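Side-chain contacts in KLLA0B12012p (Kluyveromyces lactis, PDB 6Y3P), which probably binds ATP as an ATP-grasp enzyme of the tubulin-tyrosine ligase family, this chain being the C-terminal domain of Pby1, a direct partner of the decapping enzyme Dcp2: residues V304-L307 with F308-A311; I81-H84 with Y85-H88; E249-V253 with L254-Q258; N361-D364 with E365-D369. All coordinates share one frame; numbering follows the deposited sequence.

Interaction 1: residues V304-L307 with F308-A311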
loop_
_atom_site.group_PDB
_atom_site.type_symbol
_atom_site.label_atom_id
_atom_site.label_comp_id
_atom_site.label_asym_id
_atom_site.label_seq_id
_atom_site.Cartn_x
_atom_site.Cartn_y
_atom_site.Cartn_z
ATOM N N VAL A 304 6.445 -4.991 -6.188
ATOM C CA VAL A 304 5.030 -5.285 -6.426
ATOM C C VAL A 304 4.874 -6.744 -6.968
ATOM O O VAL A 304 4.069 -7.509 -6.452
ATOM C CB VAL A 304 4.382 -4.218 -7.371
ATOM C CG1 VAL A 304 3.047 -4.704 -7.900
ATOM C CG2 VAL A 304 4.206 -2.863 -6.667
ATOM N N SER A 305 5.660 -7.100 -8.000
ATOM C CA SER A 305 5.695 -8.414 -8.673
ATOM C C SER A 305 6.019 -9.534 -7.669
ATOM O O SER A 305 5.327 -10.543 -7.620
ATOM C CB SER A 305 6.735 -8.390 -9.795
ATOM O OG SER A 305 6.895 -9.676 -10.366
ATOM N N GLU A 306 7.067 -9.321 -6.858
ATOM C CA GLU A 306 7.550 -10.224 -5.813
ATOM C C GLU A 306 6.502 -10.395 -4.732
ATOM O O GLU A 306 6.260 -11.525 -4.300
ATOM C CB GLU A 306 8.863 -9.682 -5.220
ATOM C CG GLU A 306 10.069 -9.840 -6.129
ATOM C CD GLU A 306 10.370 -11.286 -6.463
ATOM O OE1 GLU A 306 10.700 -12.038 -5.519
ATOM O OE2 GLU A 306 10.163 -11.691 -7.632
ATOM N N LEU A 307 5.831 -9.296 -4.338
ATOM C CA LEU A 307 4.775 -9.349 -3.320
ATOM C C LEU A 307 3.596 -10.179 -3.765
ATOM O O LEU A 307 3.091 -10.988 -2.986
ATOM C CB LEU A 307 4.343 -7.949 -2.841
ATOM C CG LEU A 307 3.291 -7.893 -1.722
ATOM C CD1 LEU A 307 3.697 -8.780 -0.524
ATOM C CD2 LEU A 307 3.094 -6.505 -1.250
ATOM N N PHE A 308 3.159 -10.007 -5.003
ATOM C CA PHE A 308 2.051 -10.805 -5.501
ATOM C C PHE A 308 2.447 -12.283 -5.661
ATOM O O PHE A 308 1.629 -13.153 -5.373
ATOM C CB PHE A 308 1.424 -10.177 -6.758
ATOM C CG PHE A 308 0.451 -9.101 -6.321
ATOM C CD1 PHE A 308 -0.752 -9.436 -5.700
ATOM C CD2 PHE A 308 0.783 -7.756 -6.431
ATOM C CE1 PHE A 308 -1.601 -8.450 -5.209
ATOM C CE2 PHE A 308 -0.071 -6.767 -5.940
ATOM C CZ PHE A 308 -1.254 -7.118 -5.330
ATOM N N LYS A 309 3.714 -12.573 -5.987
ATOM C CA LYS A 309 4.187 -13.960 -6.049
ATOM C C LYS A 309 4.178 -14.560 -4.621
ATOM O O LYS A 309 3.704 -15.688 -4.428
ATOM C CB LYS A 309 5.570 -14.065 -6.680
ATOM C CG LYS A 309 5.553 -13.749 -8.159
ATOM C CD LYS A 309 6.671 -14.456 -8.911
ATOM C CE LYS A 309 7.801 -13.552 -9.304
ATOM N NZ LYS A 309 8.560 -14.130 -10.444
ATOM N N ALA A 310 4.610 -13.758 -3.624
ATOM C CA ALA A 310 4.626 -14.125 -2.201
ATOM C C ALA A 310 3.229 -14.453 -1.714
ATOM O O ALA A 310 3.012 -15.551 -1.218
ATOM C CB ALA A 310 5.210 -12.989 -1.365
ATOM N N ALA A 311 2.283 -13.500 -1.908
ATOM C CA ALA A 311 0.874 -13.507 -1.509
ATOM C C ALA A 311 0.081 -14.698 -2.010
ATOM O O ALA A 311 -0.683 -15.288 -1.257
ATOM C CB ALA A 311 0.209 -12.220 -1.965
#

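Interaction 2: residues I81-H84 with Y85-H88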
loop_
_atom_site.group_PDB
_atom_site.type_symbol
_atom_site.label_atom_id
_atom_site.label_comp_id
_atom_site.label_asym_id
_atom_site.label_seq_id
_atom_site.Cartn_x
_atom_site.Cartn_y
_atom_site.Cartn_z
ATOM N N ILE A 81 -3.320 -6.386 2.674
ATOM C CA ILE A 81 -3.844 -5.098 3.181
ATOM C C ILE A 81 -3.697 -4.960 4.709
ATOM O O ILE A 81 -3.829 -3.851 5.227
ATOM C CB ILE A 81 -5.274 -4.742 2.687
ATOM C CG1 ILE A 81 -6.323 -5.822 3.073
ATOM C CG2 ILE A 81 -5.257 -4.450 1.184
ATOM C CD1 ILE A 81 -7.800 -5.344 3.096
ATOM N N ARG A 82 -3.351 -6.045 5.417
ATOM C CA ARG A 82 -3.114 -5.960 6.859
ATOM C C ARG A 82 -1.615 -6.010 7.097
ATOM O O ARG A 82 -0.988 -7.022 6.795
ATOM C CB ARG A 82 -3.856 -7.066 7.634
ATOM C CG ARG A 82 -5.379 -6.913 7.636
ATOM C CD ARG A 82 -5.898 -6.044 8.775
ATOM N NE ARG A 82 -5.602 -6.607 10.098
ATOM C CZ ARG A 82 -6.344 -7.523 10.718
ATOM N NH1 ARG A 82 -7.439 -8.006 10.139
ATOM N NH2 ARG A 82 -5.994 -7.965 11.918
ATOM N N LYS A 83 -1.041 -4.907 7.618
ATOM C CA LYS A 83 0.403 -4.750 7.858
ATOM C C LYS A 83 0.997 -5.841 8.783
ATOM O O LYS A 83 2.163 -6.182 8.603
ATOM C CB LYS A 83 0.748 -3.311 8.335
ATOM C CG LYS A 83 2.251 -2.929 8.432
ATOM C CD LYS A 83 3.175 -3.482 7.316
ATOM C CE LYS A 83 4.651 -3.530 7.682
ATOM N NZ LYS A 83 5.314 -2.189 7.593
ATOM N N HIS A 84 0.209 -6.447 9.697
ATOM C CA HIS A 84 0.759 -7.529 10.517
ATOM C C HIS A 84 0.934 -8.770 9.628
ATOM O O HIS A 84 2.018 -9.363 9.574
ATOM C CB HIS A 84 -0.114 -7.817 11.759
ATOM C CG HIS A 84 0.261 -9.070 12.505
ATOM N ND1 HIS A 84 -0.325 -10.294 12.207
ATOM C CD2 HIS A 84 1.147 -9.250 13.516
ATOM C CE1 HIS A 84 0.227 -11.174 13.031
ATOM N NE2 HIS A 84 1.110 -10.596 13.844
ATOM N N TYR A 85 -0.104 -9.086 8.859
ATOM C CA TYR A 85 -0.150 -10.238 7.975
ATOM C C TYR A 85 0.777 -10.096 6.760
ATOM O O TYR A 85 1.380 -11.093 6.358
ATOM C CB TYR A 85 -1.608 -10.542 7.609
ATOM C CG TYR A 85 -2.345 -11.056 8.826
ATOM C CD1 TYR A 85 -2.322 -12.409 9.157
ATOM C CD2 TYR A 85 -2.937 -10.174 9.734
ATOM C CE1 TYR A 85 -2.924 -12.883 10.322
ATOM C CE2 TYR A 85 -3.530 -10.636 10.911
ATOM C CZ TYR A 85 -3.543 -11.996 11.191
ATOM O OH TYR A 85 -4.174 -12.487 12.316
ATOM N N LEU A 86 0.964 -8.854 6.247
ATOM C CA LEU A 86 1.863 -8.507 5.143
ATOM C C LEU A 86 3.263 -8.974 5.511
ATOM O O LEU A 86 3.887 -9.687 4.721
ATOM C CB LEU A 86 1.865 -6.973 4.872
ATOM C CG LEU A 86 2.717 -6.466 3.703
ATOM C CD1 LEU A 86 2.141 -6.920 2.356
ATOM C CD2 LEU A 86 2.820 -4.948 3.719
ATOM N N SER A 87 3.718 -8.608 6.741
ATOM C CA SER A 87 5.007 -8.980 7.309
ATOM C C SER A 87 5.176 -10.479 7.244
ATOM O O SER A 87 6.156 -10.934 6.660
ATOM C CB SER A 87 5.144 -8.470 8.743
ATOM O OG SER A 87 5.988 -7.329 8.815
ATOM N N HIS A 88 4.166 -11.242 7.704
ATOM C CA HIS A 88 4.192 -12.703 7.679
ATOM C C HIS A 88 4.272 -13.253 6.280
ATOM O O HIS A 88 5.055 -14.168 6.048
ATOM C CB HIS A 88 3.032 -13.308 8.469
ATOM C CG HIS A 88 3.252 -13.253 9.948
ATOM N ND1 HIS A 88 3.963 -14.248 10.612
ATOM C CD2 HIS A 88 2.894 -12.300 10.843
ATOM C CE1 HIS A 88 3.991 -13.881 11.885
ATOM N NE2 HIS A 88 3.363 -12.715 12.075
#

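Interaction 3: residues E249-V253 with L254-Q258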
loop_
_atom_site.group_PDB
_atom_site.type_symbol
_atom_site.label_atom_id
_atom_site.label_comp_id
_atom_site.label_asym_id
_atom_site.label_seq_id
_atom_site.Cartn_x
_atom_site.Cartn_y
_atom_site.Cartn_z
ATOM N N GLU A 249 19.973 11.217 21.118
ATOM C CA GLU A 249 19.841 10.428 22.340
ATOM C C GLU A 249 19.203 11.303 23.442
ATOM O O GLU A 249 18.476 10.775 24.288
ATOM C CB GLU A 249 21.182 9.776 22.753
ATOM C CG GLU A 249 21.786 10.246 24.075
ATOM C CD GLU A 249 22.812 11.354 23.955
ATOM O OE1 GLU A 249 23.897 11.218 24.563
ATOM O OE2 GLU A 249 22.551 12.340 23.227
ATOM N N GLU A 250 19.455 12.644 23.409
ATOM C CA GLU A 250 18.854 13.597 24.360
ATOM C C GLU A 250 17.325 13.679 24.156
ATOM O O GLU A 250 16.584 13.797 25.133
ATOM C CB GLU A 250 19.488 14.995 24.254
ATOM C CG GLU A 250 20.720 15.171 25.126
ATOM C CD GLU A 250 22.054 15.203 24.398
ATOM O OE1 GLU A 250 22.059 15.231 23.144
ATOM O OE2 GLU A 250 23.096 15.294 25.088
ATOM N N TYR A 251 16.879 13.572 22.889
ATOM C CA TYR A 251 15.490 13.588 22.467
ATOM C C TYR A 251 15.283 12.560 21.330
ATOM O O TYR A 251 15.620 12.839 20.169
ATOM C CB TYR A 251 15.048 15.016 22.070
ATOM C CG TYR A 251 13.563 15.077 21.808
ATOM C CD1 TYR A 251 12.655 15.198 22.859
ATOM C CD2 TYR A 251 13.056 14.884 20.524
ATOM C CE1 TYR A 251 11.282 15.142 22.639
ATOM C CE2 TYR A 251 11.684 14.833 20.290
ATOM C CZ TYR A 251 10.801 14.976 21.348
ATOM O OH TYR A 251 9.452 14.918 21.106
ATOM N N ASP A 252 14.748 11.363 21.677
ATOM C CA ASP A 252 14.562 10.232 20.749
ATOM C C ASP A 252 13.087 9.938 20.395
ATOM O O ASP A 252 12.747 8.837 19.945
ATOM C CB ASP A 252 15.265 8.974 21.299
ATOM C CG ASP A 252 14.620 8.365 22.533
ATOM O OD1 ASP A 252 14.052 9.124 23.346
ATOM O OD2 ASP A 252 14.697 7.125 22.692
ATOM N N VAL A 253 12.230 10.948 20.563
ATOM C CA VAL A 253 10.801 10.845 20.293
ATOM C C VAL A 253 10.482 11.545 18.962
ATOM O O VAL A 253 11.186 12.469 18.561
ATOM C CB VAL A 253 9.997 11.443 21.491
ATOM C CG1 VAL A 253 8.486 11.387 21.262
ATOM C CG2 VAL A 253 10.372 10.773 22.812
ATOM N N LEU A 254 9.443 11.070 18.271
ATOM C CA LEU A 254 8.888 11.685 17.063
ATOM C C LEU A 254 7.363 11.656 17.130
ATOM O O LEU A 254 6.801 10.797 17.816
ATOM C CB LEU A 254 9.459 11.164 15.731
ATOM C CG LEU A 254 9.613 9.680 15.524
ATOM C CD1 LEU A 254 9.643 9.355 14.045
ATOM C CD2 LEU A 254 10.851 9.178 16.199
ATOM N N ASP A 255 6.700 12.654 16.513
ATOM C CA ASP A 255 5.243 12.833 16.565
ATOM C C ASP A 255 4.777 13.132 18.023
ATOM O O ASP A 255 3.800 12.553 18.514
ATOM C CB ASP A 255 4.476 11.650 15.905
ATOM C CG ASP A 255 4.889 11.315 14.475
ATOM O OD1 ASP A 255 4.745 12.196 13.591
ATOM O OD2 ASP A 255 5.300 10.152 14.229
ATOM N N ILE A 256 5.521 14.028 18.713
ATOM C CA ILE A 256 5.231 14.490 20.085
ATOM C C ILE A 256 3.914 15.289 20.091
ATOM O O ILE A 256 3.115 15.162 21.030
ATOM C CB ILE A 256 6.425 15.290 20.723
ATOM C CG1 ILE A 256 6.152 15.729 22.198
ATOM C CG2 ILE A 256 6.877 16.498 19.864
ATOM C CD1 ILE A 256 6.133 14.609 23.271
ATOM N N GLU A 257 3.687 16.068 19.001
ATOM C CA GLU A 257 2.510 16.903 18.762
ATOM C C GLU A 257 1.224 16.082 18.680
ATOM O O GLU A 257 0.142 16.629 18.877
ATOM C CB GLU A 257 2.698 17.790 17.517
ATOM C CG GLU A 257 3.908 18.721 17.576
ATOM C CD GLU A 257 3.869 19.937 18.488
ATOM O OE1 GLU A 257 3.249 19.867 19.576
ATOM O OE2 GLU A 257 4.509 20.952 18.127
ATOM N N GLN A 258 1.351 14.772 18.419
ATOM C CA GLN A 258 0.239 13.830 18.384
ATOM C C GLN A 258 -0.080 13.380 19.817
ATOM O O GLN A 258 -1.255 13.354 20.184
ATOM C CB GLN A 258 0.542 12.644 17.454
ATOM C CG GLN A 258 0.628 13.051 15.973
ATOM C CD GLN A 258 1.038 11.941 15.026
ATOM O OE1 GLN A 258 1.228 10.776 15.404
ATOM N NE2 GLN A 258 1.196 12.286 13.758
#

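Interaction 4: residues N361-D364 with E365-D369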
loop_
_atom_site.group_PDB
_atom_site.type_symbol
_atom_site.label_atom_id
_atom_site.label_comp_id
_atom_site.label_asym_id
_atom_site.label_seq_id
_atom_site.Cartn_x
_atom_site.Cartn_y
_atom_site.Cartn_z
ATOM N N ASN A 361 -5.693 15.118 -13.947
ATOM C CA ASN A 361 -5.216 14.535 -15.203
ATOM C C ASN A 361 -4.632 13.151 -14.886
ATOM O O ASN A 361 -4.925 12.170 -15.581
ATOM C CB ASN A 361 -4.127 15.436 -15.812
ATOM C CG ASN A 361 -3.608 15.010 -17.178
ATOM O OD1 ASN A 361 -2.900 14.006 -17.335
ATOM N ND2 ASN A 361 -3.867 15.821 -18.189
ATOM N N LEU A 362 -3.850 13.082 -13.801
ATOM C CA LEU A 362 -3.231 11.856 -13.320
ATOM C C LEU A 362 -4.292 10.778 -13.013
ATOM O O LEU A 362 -4.110 9.630 -13.413
ATOM C CB LEU A 362 -2.353 12.163 -12.081
ATOM C CG LEU A 362 -1.482 11.025 -11.564
ATOM C CD1 LEU A 362 -0.186 11.540 -10.986
ATOM C CD2 LEU A 362 -2.238 10.154 -10.551
ATOM N N ILE A 363 -5.394 11.164 -12.323
ATOM C CA ILE A 363 -6.468 10.251 -11.918
ATOM C C ILE A 363 -7.341 9.871 -13.136
ATOM O O ILE A 363 -7.778 8.715 -13.220
ATOM C CB ILE A 363 -7.245 10.829 -10.688
ATOM C CG1 ILE A 363 -6.371 10.827 -9.412
ATOM C CG2 ILE A 363 -8.606 10.177 -10.428
ATOM C CD1 ILE A 363 -5.942 9.430 -8.857
ATOM N N ASP A 364 -7.532 10.821 -14.105
ATOM C CA ASP A 364 -8.292 10.591 -15.348
ATOM C C ASP A 364 -7.630 9.516 -16.212
ATOM O O ASP A 364 -8.314 8.673 -16.779
ATOM C CB ASP A 364 -8.391 11.882 -16.166
ATOM C CG ASP A 364 -9.453 12.866 -15.732
ATOM O OD1 ASP A 364 -10.146 12.589 -14.728
ATOM O OD2 ASP A 364 -9.602 13.913 -16.408
ATOM N N GLU A 365 -6.303 9.548 -16.302
ATOM C CA GLU A 365 -5.526 8.605 -17.092
ATOM C C GLU A 365 -5.488 7.251 -16.392
ATOM O O GLU A 365 -5.408 6.224 -17.065
ATOM C CB GLU A 365 -4.109 9.158 -17.311
ATOM C CG GLU A 365 -3.257 8.274 -18.205
ATOM C CD GLU A 365 -1.799 8.648 -18.352
ATOM O OE1 GLU A 365 -1.480 9.857 -18.291
ATOM O OE2 GLU A 365 -0.984 7.727 -18.582
ATOM N N LEU A 366 -5.561 7.248 -15.044
ATOM C CA LEU A 366 -5.561 6.016 -14.273
ATOM C C LEU A 366 -6.818 5.205 -14.582
ATOM O O LEU A 366 -6.700 4.022 -14.924
ATOM C CB LEU A 366 -5.427 6.289 -12.755
ATOM C CG LEU A 366 -5.866 5.167 -11.766
ATOM C CD1 LEU A 366 -5.002 3.918 -11.875
ATOM C CD2 LEU A 366 -5.893 5.673 -10.351
ATOM N N PHE A 367 -8.009 5.838 -14.453
ATOM C CA PHE A 367 -9.305 5.178 -14.661
ATOM C C PHE A 367 -9.554 4.882 -16.124
ATOM O O PHE A 367 -10.189 3.885 -16.411
ATOM C CB PHE A 367 -10.458 5.922 -13.980
ATOM C CG PHE A 367 -10.315 5.796 -12.484
ATOM C CD1 PHE A 367 -10.659 4.614 -11.832
ATOM C CD2 PHE A 367 -9.738 6.817 -11.733
ATOM C CE1 PHE A 367 -10.462 4.472 -10.455
ATOM C CE2 PHE A 367 -9.524 6.667 -10.355
ATOM C CZ PHE A 367 -9.916 5.510 -9.722
ATOM N N ASP A 368 -8.925 5.636 -17.035
ATOM C CA ASP A 368 -8.955 5.369 -18.466
ATOM C C ASP A 368 -8.279 4.009 -18.756
ATOM O O ASP A 368 -8.851 3.178 -19.452
ATOM C CB ASP A 368 -8.241 6.495 -19.223
ATOM C CG ASP A 368 -8.628 6.511 -20.680
ATOM O OD1 ASP A 368 -9.775 6.942 -20.987
ATOM O OD2 ASP A 368 -7.846 5.981 -21.507
ATOM N N ASP A 369 -7.094 3.767 -18.151
ATOM C CA ASP A 369 -6.314 2.544 -18.295
ATOM C C ASP A 369 -6.986 1.355 -17.668
ATOM O O ASP A 369 -6.988 0.283 -18.272
ATOM C CB ASP A 369 -4.914 2.731 -17.712
ATOM C CG ASP A 369 -4.057 3.764 -18.438
ATOM O OD1 ASP A 369 -4.314 4.016 -19.641
ATOM O OD2 ASP A 369 -3.118 4.315 -17.803
#

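Interaction 1: residues V304-L307 with F308-A311
Val304 and Phe308 begin a run of four i to i+4 backbone hydrogen bonds by which Val304-Leu307 and Phe308-Ala311 form successive turns of one alpha-helix. Phe308 N donates to Val304 O at 3.0 Å, and the run ends with Ala311 N to Leu307 O at 2.9 Å, the straightest of the four at 169°. Among the side chains, Val304 and Phe308 lie alongside each other, pointing the same way. Val304 places CG1 anti to its amide nitrogen (chi1 165°), which carries this methyl to 4.1 Å from Phe308 CD2. The same ring carbon sits 3.3 Å from Val304 O, which approaches the ring obliquely.

On another side of the helix Glu306 and Lys309 pass at a slant. The glutamate chain folds at chi2 (-61°) and brings OE2 to 3.4 Å from Lys309 CE, whereas OE2 and Lys309 NZ stay 4.1 Å apart, opposite charges near one another without a salt bridge. The other carboxylate oxygen, OE1, is hydrogen-bonded to both Tyr93 OH and Ser100 OG, which would hold the group in place at a buried site. In the fold, helix 290-313 packs on helix 83-95 through Leu307 and Ala310, while Val304 and Phe308 lie against strands 215-224, 228-239 and 391-396.

Interaction 2: residues I81-H84 with Y85-H88
His84, Tyr85 and His88 form an aromatic cluster on the first turns of helix 83-95. Its clearest element is T-shaped: the imidazole of His84 presents its edge to the face of Tyr85, with ring centroids 4.8 Å apart and planes at 73°. The atom that leads is His84 ND1, 3.5 Å from Tyr85 CE2. Against His88 the His84 ring is set obliquely, its plane at 50°, and His88 CD2 comes over one face to 3.6 Å from His84 CE1. With CG anti to the amide nitrogen (chi1 170°), His84 places its ring at the corner of the cluster, where it touches both of the others.

Arg82 adds a polar neighbour. It runs beside Tyr85 with its guanidinium turned steeply from the ring plane, and NH2 meets the ring edge 3.8 Å from CE2. Apolar contact is slighter, Lys83 CD lying 3.9 Å from Leu86 CD2.

Backbone bonds open the helix: Leu86 N to Arg82 O, the N-cap carbonyl, is short at 2.7 Å, while Ser87 N to Lys83 O and His88 N to His84 O are weak. Lys83 NZ is bonded to Leu344 O, Gln198 OE1 and Leu107 O, linking the helix start to strands 341-347 and 194-200, and Ser87 OG bonds Ser109 O of strand 109-113.

Interaction 3: residues E249-V253 with L254-Q258
Tyr251 reaches forward over a bend in the chain to Ile256, where extended backbone at Val253 and Leu254 gives way, through the left-handed conformation of Asp255 (phi 64°, psi 44°), to helix 256-264. At this surface of the ATP-grasp fold, residues 253-254 pair antiparallel with strand 154-157 at the edge of a sheet before the chain turns into the helix, and Asp255 occupies the N-cap position, though its side chain makes no capping bond.

The tyrosine ring is carried along by CG anti to the backbone nitrogen (chi1 -172°), and its hydroxyl end crosses the isoleucine at a slant. Ile256 CB lies near the ring plane, at its edge; it leaves its backbone toward residues 249-253, which sets it against the hydroxyl. Val253 CG1 adds a looser apolar approach, 4.4 Å from Ile256 CB. Leu254 points away and packs instead on Ile154 and Ile156 of the adjoining strand. Asp252 is likewise committed outside the turn, its OD1 forming a salt bridge with Arg155 NE, while backbone bonds join Asp252 to Ile156 and Leu254 to Ile154. The nearest approach between the side chains is by the phenol oxygen: Tyr251 OH sits 3.1 Å from Ile256 CB, a rather short contact, and 3.3 Å from Ile256 CG2.

Interaction 4: residues N361-D364 with E365-D369
Ile363 packs against both Leu366 and Phe367 on the buried side of helix 357-375, and the three point the same way. The closest approach between the side chains is Ile363 CG2 on Phe367 CE2 at 3.6 Å, where the methyl meets the phenyl ring at its edge, in the ring plane. With CG2 anti to the amide nitrogen, beside the carbonyl carbon, this methyl is placed against the ring edge of the residue one turn on. Ile363 O also faces the edge, 3.1 Å from Phe367 CD2, while accepting the backbone bond from Phe367 N. The other branch of the isoleucine ends in CD1, 4.0 Å from Leu366 CD2. Phe352 makes an edge-to-face pair with Phe367, and Tyr220 of strand 215-224 touches both Ile363 and Leu366.

The polar side is looser. Asn361 OD1 and Glu365 OE1 come no nearer than 4.5 Å, yet both are drawn to Arg234 NH1 of strand 228-239, the asparagine by a hydrogen bond and the glutamate by a salt bridge. Asp364 OD1 forms its own salt bridge with Arg26 NH2 of helix 21-31. The charges of Asp364 and Glu365 are thus probably offset in part, and they tie the helix electrostatically to both strand 228-239 and helix 21-31.

From the N terminus the four contacts follow in series, interaction 2, then 3, 1 and 4, without nesting or crossing. Each joins consecutive residues, so none closes a long loop: interaction 2 opens helix 83-95, interaction 3 rounds a turn from residues 253-254 into helix 256-264, and interactions 1 and 4 lie within helices 290-313 and 357-375. Only interactions 1 and 2 touch, through Leu307 CD2 and Leu86 CD1 at 3.8 Å, where two helices meet. Interaction 3 stands apart, its centre about 35 Å from that of interaction 1. Helices 290-313 and 357-375 both pack on strands 215-224 and 228-239, which therefore connect interactions 1 and 4.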